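PDB 5FD0: beta-N-acetylhexosaminidase, which hydrolyses terminal, non-reducing N-acetylhexosamine residues from beta-linked glycans and glycosides, acting as a retaining family 20 glycoside hydrolase. Local coordinates for residues A162-S167 / L447-L452; A362-W367 / N386-I391; G368-G373 / A395-L400. One frame throughout, in Å; residues are numbered along the deposited sequence.

Contact 1: A162-S167 / L447-L452; sequences AMLDVS and LWTETL. With NAG (2-acetamido-2-deoxy-beta-D-glucopyranose), chain B.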
loop_
_atom_site.group_PDB
_atom_site.type_symbol
_atom_site.label_atom_id
_atom_site.label_comp_id
_atom_site.label_asym_id
_atom_site.label_seq_id
_atom_site.Cartn_x
_atom_site.Cartn_y
_atom_site.Cartn_z
ATOM N N ALA A 162 0.069 -1.240 -1.084
ATOM C CA ALA A 162 1.398 -0.684 -0.869
ATOM C C ALA A 162 2.116 -1.555 0.142
ATOM O O ALA A 162 1.502 -1.991 1.118
ATOM C CB ALA A 162 1.339 0.750 -0.343
ATOM N N MET A 163 3.414 -1.804 -0.069
ATOM C CA MET A 163 4.218 -2.545 0.896
ATOM C C MET A 163 5.224 -1.619 1.556
ATOM O O MET A 163 5.847 -0.787 0.883
ATOM C CB MET A 163 4.986 -3.706 0.253
ATOM C CG MET A 163 5.620 -4.667 1.244
ATOM S SD MET A 163 7.011 -5.647 0.575
ATOM C CE MET A 163 8.350 -4.453 0.626
ATOM N N LEU A 164 5.418 -1.797 2.860
ATOM C CA LEU A 164 6.550 -1.185 3.549
ATOM C C LEU A 164 7.439 -2.257 4.174
ATOM O O LEU A 164 6.965 -3.128 4.916
ATOM C CB LEU A 164 6.104 -0.195 4.611
ATOM C CG LEU A 164 7.255 0.536 5.320
ATOM C CD1 LEU A 164 8.048 1.411 4.370
ATOM C CD2 LEU A 164 6.699 1.369 6.463
ATOM N N ASP A 165 8.730 -2.189 3.846
ATOM C CA ASP A 165 9.753 -3.048 4.428
ATOM C C ASP A 165 10.169 -2.429 5.761
ATOM O O ASP A 165 10.798 -1.367 5.785
ATOM C CB ASP A 165 10.915 -3.173 3.447
ATOM C CG ASP A 165 12.137 -3.901 4.010
ATOM O OD1 ASP A 165 12.131 -4.432 5.155
ATOM O OD2 ASP A 165 13.126 -3.954 3.238
ATOM N N VAL A 166 9.799 -3.067 6.871
ATOM C CA VAL A 166 10.253 -2.623 8.190
ATOM C C VAL A 166 11.327 -3.550 8.751
ATOM O O VAL A 166 11.718 -3.415 9.918
ATOM C CB VAL A 166 9.082 -2.467 9.172
ATOM C CG1 VAL A 166 8.092 -1.424 8.675
ATOM C CG2 VAL A 166 8.410 -3.802 9.445
ATOM N N SER A 167 11.830 -4.478 7.931
ATOM C CA SER A 167 12.901 -5.387 8.323
ATOM C C SER A 167 14.276 -4.783 8.067
ATOM O O SER A 167 15.166 -4.888 8.917
ATOM C CB SER A 167 12.776 -6.705 7.560
ATOM O OG SER A 167 11.578 -7.397 7.898
ATOM N N LEU A 447 7.913 -0.730 -1.170
ATOM C CA LEU A 447 8.993 0.178 -0.769
ATOM C C LEU A 447 9.957 -0.608 0.119
ATOM O O LEU A 447 9.705 -0.792 1.311
ATOM C CB LEU A 447 8.465 1.428 -0.054
ATOM C CG LEU A 447 9.498 2.500 0.326
ATOM C CD1 LEU A 447 10.401 2.936 -0.836
ATOM C CD2 LEU A 447 8.809 3.720 0.893
ATOM N N TRP A 448 11.058 -1.076 -0.462
ATOM C CA TRP A 448 12.113 -1.744 0.284
ATOM C C TRP A 448 13.026 -0.711 0.947
ATOM O O TRP A 448 13.186 0.410 0.460
ATOM C CB TRP A 448 12.922 -2.663 -0.647
ATOM C CG TRP A 448 12.061 -3.681 -1.336
ATOM C CD1 TRP A 448 11.552 -3.606 -2.579
ATOM C CD2 TRP A 448 11.579 -4.902 -0.777
ATOM N NE1 TRP A 448 10.780 -4.714 -2.851
ATOM C CE2 TRP A 448 10.779 -5.522 -1.747
ATOM C CE3 TRP A 448 11.747 -5.525 0.446
ATOM C CZ2 TRP A 448 10.169 -6.751 -1.536
ATOM C CZ3 TRP A 448 11.133 -6.762 0.662
ATOM C CH2 TRP A 448 10.360 -7.359 -0.328
ATOM N N THR A 449 13.643 -1.090 2.078
ATOM C CA THR A 449 14.295 -0.061 2.888
ATOM C C THR A 449 15.775 -0.323 3.178
ATOM O O THR A 449 16.319 0.257 4.122
ATOM C CB THR A 449 13.511 0.149 4.185
ATOM O OG1 THR A 449 13.358 -1.089 4.886
ATOM C CG2 THR A 449 12.151 0.747 3.852
ATOM N N GLU A 450 16.470 -1.099 2.344
ATOM C CA GLU A 450 17.927 -1.204 2.473
ATOM C C GLU A 450 18.599 0.156 2.588
ATOM O O GLU A 450 19.570 0.307 3.332
ATOM C CB GLU A 450 18.547 -1.935 1.276
ATOM C CG GLU A 450 18.399 -3.417 1.312
ATOM C CD GLU A 450 17.159 -3.896 0.557
ATOM O OE1 GLU A 450 16.194 -3.111 0.433
ATOM O OE2 GLU A 450 17.161 -5.046 0.085
ATOM N N THR A 451 18.119 1.151 1.840
ATOM C CA THR A 451 18.795 2.437 1.743
ATOM C C THR A 451 18.067 3.563 2.459
ATOM O O THR A 451 18.524 4.705 2.400
ATOM C CB THR A 451 18.998 2.841 0.272
ATOM O OG1 THR A 451 17.751 3.230 -0.319
ATOM C CG2 THR A 451 19.627 1.719 -0.542
ATOM N N LEU A 452 16.961 3.271 3.140
ATOM C CA LEU A 452 16.044 4.287 3.632
ATOM C C LEU A 452 15.850 4.072 5.120
ATOM O O LEU A 452 15.371 3.016 5.538
ATOM C CB LEU A 452 14.699 4.224 2.912
ATOM C CG LEU A 452 14.750 4.151 1.363
ATOM C CD1 LEU A 452 13.351 3.918 0.775
ATOM C CD2 LEU A 452 15.378 5.423 0.765
HETATM C C1 NAG B . 14.688 -8.026 -4.346
HETATM C C2 NAG B . 14.353 -8.699 -3.001
HETATM C C3 NAG B . 14.121 -7.764 -1.846
HETATM C C4 NAG B . 15.047 -6.599 -1.838
HETATM C C5 NAG B . 14.776 -5.909 -3.162
HETATM C C6 NAG B . 15.409 -4.564 -3.326
HETATM C C7 NAG B . 12.005 -9.118 -3.621
HETATM C C8 NAG B . 10.857 -10.097 -3.676
HETATM N N2 NAG B . 13.179 -9.562 -3.133
HETATM O O1 NAG B . 15.603 -8.811 -4.997
HETATM O O3 NAG B . 14.322 -8.489 -0.603
HETATM O O4 NAG B . 14.750 -5.758 -0.727
HETATM O O5 NAG B . 15.309 -6.753 -4.216
HETATM O O6 NAG B . 14.950 -3.953 -4.509
HETATM O O7 NAG B . 11.851 -8.002 -4.005
#

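Contact 2: A362-W367 / N386-I391; sequences ALVQYW and NGTGLI. With NAG (2-acetamido-2-deoxy-beta-D-glucopyranose), chain B.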
loop_
_atom_site.group_PDB
_atom_site.type_symbol
_atom_site.label_atom_id
_atom_site.label_comp_id
_atom_site.label_asym_id
_atom_site.label_seq_id
_atom_site.Cartn_x
_atom_site.Cartn_y
_atom_site.Cartn_z
ATOM N N ALA A 362 -4.850 -19.451 -3.482
ATOM C CA ALA A 362 -3.638 -18.666 -3.301
ATOM C C ALA A 362 -3.546 -17.519 -4.302
ATOM O O ALA A 362 -4.082 -17.570 -5.418
ATOM C CB ALA A 362 -2.411 -19.577 -3.423
ATOM N N LEU A 363 -2.843 -16.469 -3.893
ATOM C CA LEU A 363 -2.398 -15.435 -4.815
ATOM C C LEU A 363 -0.876 -15.435 -4.884
ATOM O O LEU A 363 -0.202 -15.745 -3.902
ATOM C CB LEU A 363 -2.871 -14.045 -4.377
ATOM C CG LEU A 363 -4.367 -13.736 -4.356
ATOM C CD1 LEU A 363 -5.015 -14.409 -3.232
ATOM C CD2 LEU A 363 -4.597 -12.246 -4.194
ATOM N N VAL A 364 -0.326 -15.039 -6.031
ATOM C CA VAL A 364 1.106 -14.811 -6.097
ATOM C C VAL A 364 1.372 -13.402 -6.586
ATOM O O VAL A 364 0.626 -12.822 -7.385
ATOM C CB VAL A 364 1.838 -15.842 -6.988
ATOM C CG1 VAL A 364 1.702 -17.218 -6.392
ATOM C CG2 VAL A 364 1.301 -15.785 -8.393
ATOM N N GLN A 365 2.461 -12.859 -6.083
ATOM C CA GLN A 365 2.865 -11.487 -6.336
ATOM C C GLN A 365 4.049 -11.522 -7.298
ATOM O O GLN A 365 5.152 -11.963 -6.932
ATOM C CB GLN A 365 3.216 -10.788 -5.023
ATOM C CG GLN A 365 3.609 -9.348 -5.218
ATOM C CD GLN A 365 3.704 -8.571 -3.914
ATOM O OE1 GLN A 365 3.455 -9.091 -2.812
ATOM N NE2 GLN A 365 4.079 -7.321 -4.038
ATOM N N TYR A 366 3.812 -11.050 -8.511
ATOM C CA TYR A 366 4.786 -11.087 -9.596
ATOM C C TYR A 366 5.666 -9.848 -9.516
ATOM O O TYR A 366 5.184 -8.719 -9.679
ATOM C CB TYR A 366 4.093 -11.143 -10.957
ATOM C CG TYR A 366 5.076 -11.165 -12.096
ATOM C CD1 TYR A 366 5.757 -12.341 -12.425
ATOM C CD2 TYR A 366 5.340 -10.027 -12.844
ATOM C CE1 TYR A 366 6.675 -12.364 -13.457
ATOM C CE2 TYR A 366 6.261 -10.057 -13.883
ATOM C CZ TYR A 366 6.916 -11.237 -14.177
ATOM O OH TYR A 366 7.823 -11.269 -15.210
ATOM N N TRP A 367 6.952 -10.064 -9.259
ATOM C CA TRP A 367 7.936 -8.999 -9.196
ATOM C C TRP A 367 8.974 -9.086 -10.318
ATOM O O TRP A 367 10.062 -8.504 -10.207
ATOM C CB TRP A 367 8.589 -9.005 -7.817
ATOM C CG TRP A 367 9.315 -10.241 -7.423
ATOM C CD1 TRP A 367 8.771 -11.450 -7.033
ATOM C CD2 TRP A 367 10.738 -10.380 -7.276
ATOM N NE1 TRP A 367 9.781 -12.328 -6.685
ATOM C CE2 TRP A 367 10.990 -11.693 -6.817
ATOM C CE3 TRP A 367 11.821 -9.522 -7.483
ATOM C CZ2 TRP A 367 12.290 -12.170 -6.605
ATOM C CZ3 TRP A 367 13.101 -9.999 -7.252
ATOM C CH2 TRP A 367 13.322 -11.304 -6.821
ATOM N N ASN A 386 -4.399 -21.757 -13.890
ATOM C CA ASN A 386 -4.850 -22.765 -12.948
ATOM C C ASN A 386 -5.639 -22.183 -11.775
ATOM O O ASN A 386 -5.934 -22.931 -10.836
ATOM C CB ASN A 386 -3.667 -23.577 -12.426
ATOM C CG ASN A 386 -3.047 -24.488 -13.510
ATOM O OD1 ASN A 386 -3.710 -24.866 -14.468
ATOM N ND2 ASN A 386 -1.786 -24.835 -13.343
ATOM N N GLY A 387 -5.988 -20.892 -11.823
ATOM C CA GLY A 387 -6.837 -20.266 -10.823
ATOM C C GLY A 387 -6.123 -19.444 -9.764
ATOM O O GLY A 387 -6.793 -18.856 -8.904
ATOM N N THR A 388 -4.796 -19.399 -9.782
ATOM C CA THR A 388 -4.048 -18.547 -8.859
ATOM C C THR A 388 -4.263 -17.085 -9.225
ATOM O O THR A 388 -4.099 -16.696 -10.385
ATOM C CB THR A 388 -2.557 -18.895 -8.929
ATOM O OG1 THR A 388 -2.385 -20.283 -8.684
ATOM C CG2 THR A 388 -1.734 -18.110 -7.900
ATOM N N GLY A 389 -4.635 -16.265 -8.248
ATOM C CA GLY A 389 -4.727 -14.838 -8.493
ATOM C C GLY A 389 -3.353 -14.200 -8.596
ATOM O O GLY A 389 -2.393 -14.636 -7.978
ATOM N N LEU A 390 -3.265 -13.149 -9.407
ATOM C CA LEU A 390 -2.000 -12.487 -9.707
ATOM C C LEU A 390 -2.004 -11.066 -9.167
ATOM O O LEU A 390 -2.907 -10.283 -9.488
ATOM C CB LEU A 390 -1.772 -12.430 -11.211
ATOM C CG LEU A 390 -0.689 -13.219 -11.897
ATOM C CD1 LEU A 390 -0.749 -14.661 -11.464
ATOM C CD2 LEU A 390 -0.931 -13.065 -13.396
ATOM N N ILE A 391 -0.995 -10.732 -8.368
ATOM C CA ILE A 391 -0.728 -9.359 -7.949
ATOM C C ILE A 391 0.501 -8.900 -8.706
ATOM O O ILE A 391 1.557 -9.520 -8.588
ATOM C CB ILE A 391 -0.489 -9.258 -6.438
ATOM C CG1 ILE A 391 -1.688 -9.779 -5.625
ATOM C CG2 ILE A 391 -0.175 -7.819 -6.057
ATOM C CD1 ILE A 391 -1.320 -10.324 -4.284
HETATM C C1 NAG B . 14.688 -8.026 -4.346
HETATM C C2 NAG B . 14.353 -8.699 -3.001
HETATM C C3 NAG B . 14.121 -7.764 -1.846
HETATM C C4 NAG B . 15.047 -6.599 -1.838
HETATM C C5 NAG B . 14.776 -5.909 -3.162
HETATM C C6 NAG B . 15.409 -4.564 -3.326
HETATM C C7 NAG B . 12.005 -9.118 -3.621
HETATM C C8 NAG B . 10.857 -10.097 -3.676
HETATM N N2 NAG B . 13.179 -9.562 -3.133
HETATM O O1 NAG B . 15.603 -8.811 -4.997
HETATM O O3 NAG B . 14.322 -8.489 -0.603
HETATM O O4 NAG B . 14.750 -5.758 -0.727
HETATM O O5 NAG B . 15.309 -6.753 -4.216
HETATM O O6 NAG B . 14.950 -3.953 -4.509
HETATM O O7 NAG B . 11.851 -8.002 -4.005
HETATM O O HOH W 1 -6.748 -17.876 -6.223
#

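Contact 3: G368-G373 / A395-L400; sequences GLDRTG and ADRTYL. With NAG (2-acetamido-2-deoxy-beta-D-glucopyranose), chain B.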
loop_
_atom_site.group_PDB
_atom_site.type_symbol
_atom_site.label_atom_id
_atom_site.label_comp_id
_atom_site.label_asym_id
_atom_site.label_seq_id
_atom_site.Cartn_x
_atom_site.Cartn_y
_atom_site.Cartn_z
ATOM N N GLY A 368 8.643 -9.753 -11.420
ATOM C CA GLY A 368 9.541 -9.818 -12.549
ATOM C C GLY A 368 9.634 -8.510 -13.300
ATOM O O GLY A 368 9.130 -7.462 -12.889
ATOM N N LEU A 369 10.356 -8.572 -14.418
ATOM C CA LEU A 369 10.729 -7.383 -15.173
ATOM C C LEU A 369 10.517 -7.637 -16.665
ATOM O O LEU A 369 10.317 -8.774 -17.095
ATOM C CB LEU A 369 12.188 -6.996 -14.943
ATOM C CG LEU A 369 12.739 -6.741 -13.551
ATOM C CD1 LEU A 369 12.875 -8.005 -12.775
ATOM C CD2 LEU A 369 14.100 -6.098 -13.695
ATOM N N ASP A 370 10.573 -6.561 -17.461
ATOM C CA ASP A 370 10.512 -6.726 -18.918
ATOM C C ASP A 370 11.448 -7.828 -19.387
ATOM O O ASP A 370 11.077 -8.665 -20.217
ATOM C CB ASP A 370 10.900 -5.439 -19.634
ATOM C CG ASP A 370 9.782 -4.452 -19.729
ATOM O OD1 ASP A 370 8.701 -4.647 -19.130
ATOM O OD2 ASP A 370 10.015 -3.437 -20.410
ATOM N N ARG A 371 12.665 -7.839 -18.857
ATOM C CA ARG A 371 13.742 -8.725 -19.288
ATOM C C ARG A 371 13.695 -10.113 -18.672
ATOM O O ARG A 371 14.569 -10.931 -18.960
ATOM C CB ARG A 371 15.078 -8.114 -18.916
ATOM C CG ARG A 371 15.342 -8.201 -17.438
ATOM C CD ARG A 371 16.479 -7.288 -17.097
ATOM N NE ARG A 371 16.858 -7.422 -15.699
ATOM C CZ ARG A 371 17.505 -6.482 -15.017
ATOM N NH1 ARG A 371 17.827 -5.323 -15.597
ATOM N NH2 ARG A 371 17.817 -6.694 -13.753
ATOM N N THR A 372 12.747 -10.383 -17.793
ATOM C CA THR A 372 12.622 -11.709 -17.211
ATOM C C THR A 372 12.434 -12.735 -18.321
ATOM O O THR A 372 11.793 -12.461 -19.340
ATOM C CB THR A 372 11.443 -11.708 -16.249
ATOM O OG1 THR A 372 11.775 -10.852 -15.153
ATOM C CG2 THR A 372 11.109 -13.081 -15.759
ATOM N N GLY A 373 13.015 -13.913 -18.139
ATOM C CA GLY A 373 12.978 -14.906 -19.195
ATOM C C GLY A 373 11.579 -15.433 -19.436
ATOM O O GLY A 373 10.721 -15.438 -18.544
ATOM N N ALA A 395 9.432 -5.292 -10.753
ATOM C CA ALA A 395 10.538 -4.588 -10.093
ATOM C C ALA A 395 11.075 -3.430 -10.920
ATOM O O ALA A 395 11.684 -2.511 -10.354
ATOM C CB ALA A 395 11.683 -5.538 -9.738
ATOM N N ASP A 396 10.832 -3.422 -12.222
ATOM C CA ASP A 396 11.208 -2.307 -13.080
ATOM C C ASP A 396 10.017 -1.398 -13.386
ATOM O O ASP A 396 10.048 -0.651 -14.371
ATOM C CB ASP A 396 11.853 -2.818 -14.380
ATOM C CG ASP A 396 10.919 -3.661 -15.227
ATOM O OD1 ASP A 396 9.868 -4.102 -14.712
ATOM O OD2 ASP A 396 11.257 -3.894 -16.426
ATOM N N ARG A 397 8.977 -1.448 -12.551
ATOM C CA ARG A 397 7.825 -0.566 -12.663
ATOM C C ARG A 397 7.410 0.061 -11.324
ATOM O O ARG A 397 7.276 1.280 -11.237
ATOM C CB ARG A 397 6.630 -1.329 -13.231
ATOM C CG ARG A 397 6.884 -1.958 -14.610
ATOM C CD ARG A 397 6.789 -0.961 -15.703
ATOM N NE ARG A 397 7.022 -1.591 -16.999
ATOM C CZ ARG A 397 6.957 -0.950 -18.152
ATOM N NH1 ARG A 397 6.657 0.338 -18.165
ATOM N NH2 ARG A 397 7.232 -1.589 -19.290
ATOM N N THR A 398 7.142 -0.753 -10.302
ATOM C CA THR A 398 6.477 -0.276 -9.084
ATOM C C THR A 398 7.281 -0.526 -7.816
ATOM O O THR A 398 6.754 -0.318 -6.715
ATOM C CB THR A 398 5.105 -0.935 -8.937
ATOM O OG1 THR A 398 5.281 -2.324 -8.658
ATOM C CG2 THR A 398 4.286 -0.782 -10.217
ATOM N N TYR A 399 8.528 -0.975 -7.929
ATOM C CA TYR A 399 9.460 -1.001 -6.790
ATOM C C TYR A 399 9.913 0.426 -6.511
ATOM O O TYR A 399 10.701 1.007 -7.262
ATOM C CB TYR A 399 10.642 -1.922 -7.081
ATOM C CG TYR A 399 10.417 -3.349 -6.698
ATOM C CD1 TYR A 399 9.156 -3.943 -6.834
ATOM C CD2 TYR A 399 11.461 -4.124 -6.195
ATOM C CE1 TYR A 399 8.966 -5.247 -6.487
ATOM C CE2 TYR A 399 11.266 -5.437 -5.841
ATOM C CZ TYR A 399 10.015 -5.984 -5.981
ATOM O OH TYR A 399 9.816 -7.268 -5.602
ATOM N N LEU A 400 9.366 1.019 -5.444
ATOM C CA LEU A 400 9.604 2.420 -5.120
ATOM C C LEU A 400 11.003 2.680 -4.572
ATOM O O LEU A 400 11.412 3.841 -4.484
ATOM C CB LEU A 400 8.551 2.905 -4.093
ATOM C CG LEU A 400 7.122 2.881 -4.632
ATOM C CD1 LEU A 400 6.159 3.182 -3.481
ATOM C CD2 LEU A 400 6.918 3.886 -5.747
HETATM C C1 NAG B . 14.688 -8.026 -4.346
HETATM C C2 NAG B . 14.353 -8.699 -3.001
HETATM C C3 NAG B . 14.121 -7.764 -1.846
HETATM C C4 NAG B . 15.047 -6.599 -1.838
HETATM C C5 NAG B . 14.776 -5.909 -3.162
HETATM C C6 NAG B . 15.409 -4.564 -3.326
HETATM C C7 NAG B . 12.005 -9.118 -3.621
HETATM C C8 NAG B . 10.857 -10.097 -3.676
HETATM N N2 NAG B . 13.179 -9.562 -3.133
HETATM O O1 NAG B . 15.603 -8.811 -4.997
HETATM O O3 NAG B . 14.322 -8.489 -0.603
HETATM O O4 NAG B . 14.750 -5.758 -0.727
HETATM O O5 NAG B . 15.309 -6.753 -4.216
HETATM O O6 NAG B . 14.950 -3.953 -4.509
HETATM O O7 NAG B . 11.851 -8.002 -4.005
HETATM O O HOH W 2 8.052 -4.723 -16.492
HETATM O O HOH W 3 13.562 -5.090 -17.713
#

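Contact 1: A162-S167 / L447-L452
Leu164 and Leu447 pair in parallel where strand 159-165 and the end of strand 440-447 meet. Leu447 N gives a hydrogen bond of 2.9 Å to Met163 O, and Leu447 O then takes one of 3.1 Å from Asp165 N, so both polar backbone atoms of Leu447 are spent on the residues flanking Leu164. Beyond Leu447 the 447-452 segment leaves the sheet and enters a type I turn from Thr449 to Leu452, but Asp165 keeps hold of it. Thr449 OG1 donates to Asp165 O at 2.7 Å, reaching it from well above the carbonyl plane, while Thr449 N reaches Asp165 OD2 at 3.1 Å, again from above the plane of the flat group. The other oxygen, OD1, accepts from Ser167 N in an Asx turn. With both oxygens engaged the carboxylate is fixed in rotation, and OD2 also forms a salt bridge with Arg168. Trp448 is sandwiched. Met163, with CG opposite its backbone N (chi1 -169°) and the chain bent at chi3 (79°), sets CE over the centre of the six-membered ring, 3.3 Å from the centroid, a CH-pi contact with SD adding a Met-aromatic one. Over the opposite face lies the sugar, its O4 3.2 Å from Trp448 CE3 near the rim, and Asp165 OD2 sits at the ring edge. Next along the chain, Glu450 OE2 accepts a 2.6 Å hydrogen bond from NAG O4. With an alanine at Trp448, the sugar would probably lose its aromatic platform and the Met163 methyl the face it rests on. The arrangement is that of a TIM barrel closing between its first and last strands, with the loop at the C-terminal end of the barrel forming one wall of the sugar-binding site.

Contact 2: A362-W367 / N386-I391
Leu363 and Ile391 lie on one face of two neighbouring parallel strands, 363-366 and 389-391, that belong to a beta-alpha-beta unit of the TIM barrel, with helix 374-385 as the connection. The strand axes diverge by 30° and the register pairs Leu363 with Gly389, Val364 with Leu390 and Gln365 with Ile391. On the face turned into the barrel, Leu363 CD2 meets Ile391 CD1 at 3.8 Å, the two chains slanting across each other. This works because CG1 of Ile391 stands opposite the carbonyl carbon (chi1 -58°), which sends CD1 back toward Leu363 and leaves CG2 for the CG of Gln365, 4.2 Å away. Gly389 has no side chain to add on this face, and a CB there would come tight against CG of Leu363. The extended Gln365 carries its amide onward into the barrel, where OE1 bonds to His315 and NE2 to Ser393. On the other face Val364 and Leu390 run side by side in the same direction, CG2 of Val364 lying 3.9 Å from Leu390 CD1. The same CG2 is touched by the methyl of Thr388, which comes in at about a right angle, and Leu390 leans on Val380 and Ala384 of the helix. Four backbone hydrogen bonds stitch the strands, from Gly389 N to Ala362 O through to Tyr366 N to Ile391 O at 2.7 Å; the one from Ile391 N to Val364 O is almost straight at the hydrogen. At the N-terminal end of the pair a water donates to both Ala362 O and Gly387 O. At the C-terminal end the chain runs out of the sheet into Trp367, and the acetamido methyl of the sugar sits centrally over one face of its indole, NAG C8 being 3.5 Å from Trp367 CE2.

Contact 3: G368-G373 / A395-L400
This is a largely polar contact between two loops, Gly368-Gly373 after strand 363-366 and Ala395-Leu400 after strand 389-392, both at the C-terminal end of the barrel. Asp396 does most of the work. With CG lodged between backbone N and carbonyl carbon (chi1 63°), its carboxylate reaches the start of the type I turn from Leu369 to Thr372, and OD2 accepts from Asp370 N at 2.9 Å, on the syn side but 32° out of plane. The Asp370 carboxylate stands nearly perpendicular to it, and the proximity of the two acids, 3.8 Å from Asp370 OD1 to Asp396 OD2, is probably eased by Arg422, which forms salt bridges with both. One water donates to OD1 of each, and a second links Asp396 OD2 to Arg371 N. Arg397 NH2 adds a weak, long salt bridge of 3.4 Å to Asp370 OD1, while its NH1 bonds to Arg422 O. Beside the charged groups, Leu369 CD1 packs on Ala395 CB at 4.1 Å, and Ala395 N bonds to Gly368 O. Further along, the Tyr399 ring lies with one face over Ala395 CA, and its OH donates 2.7 Å to NAG O7, the acetamido oxygen, which sits close to the ring plane. These are active-site loops of a family 20 barrel, and the Tyr399 bond is consistent with orienting the acetamido group in substrate-assisted hydrolysis.

Overall arrangement
All three contacts belong to one TIM barrel and are nearly all buried; only contact 3 includes an exposed touching residue, Asp370. Contacts 1 and 2 both involve pairs of adjacent parallel strands, but contact 1 joins chain segments some 280 residues apart and closes the barrel, whereas contact 2 ties the ends of a single local unit. Contact 2 is mainly apolar, with backbone hydrogen bonds; contact 3, which extends from the same two strands, relies on carboxylates, arginines and water. Contact 1 mixes both. The sugar unites them: Trp448, Trp367 and Tyr399 surround it, and contact 3 touches both others, Trp448 NE1 lying 3.1 Å from Tyr399 CE2.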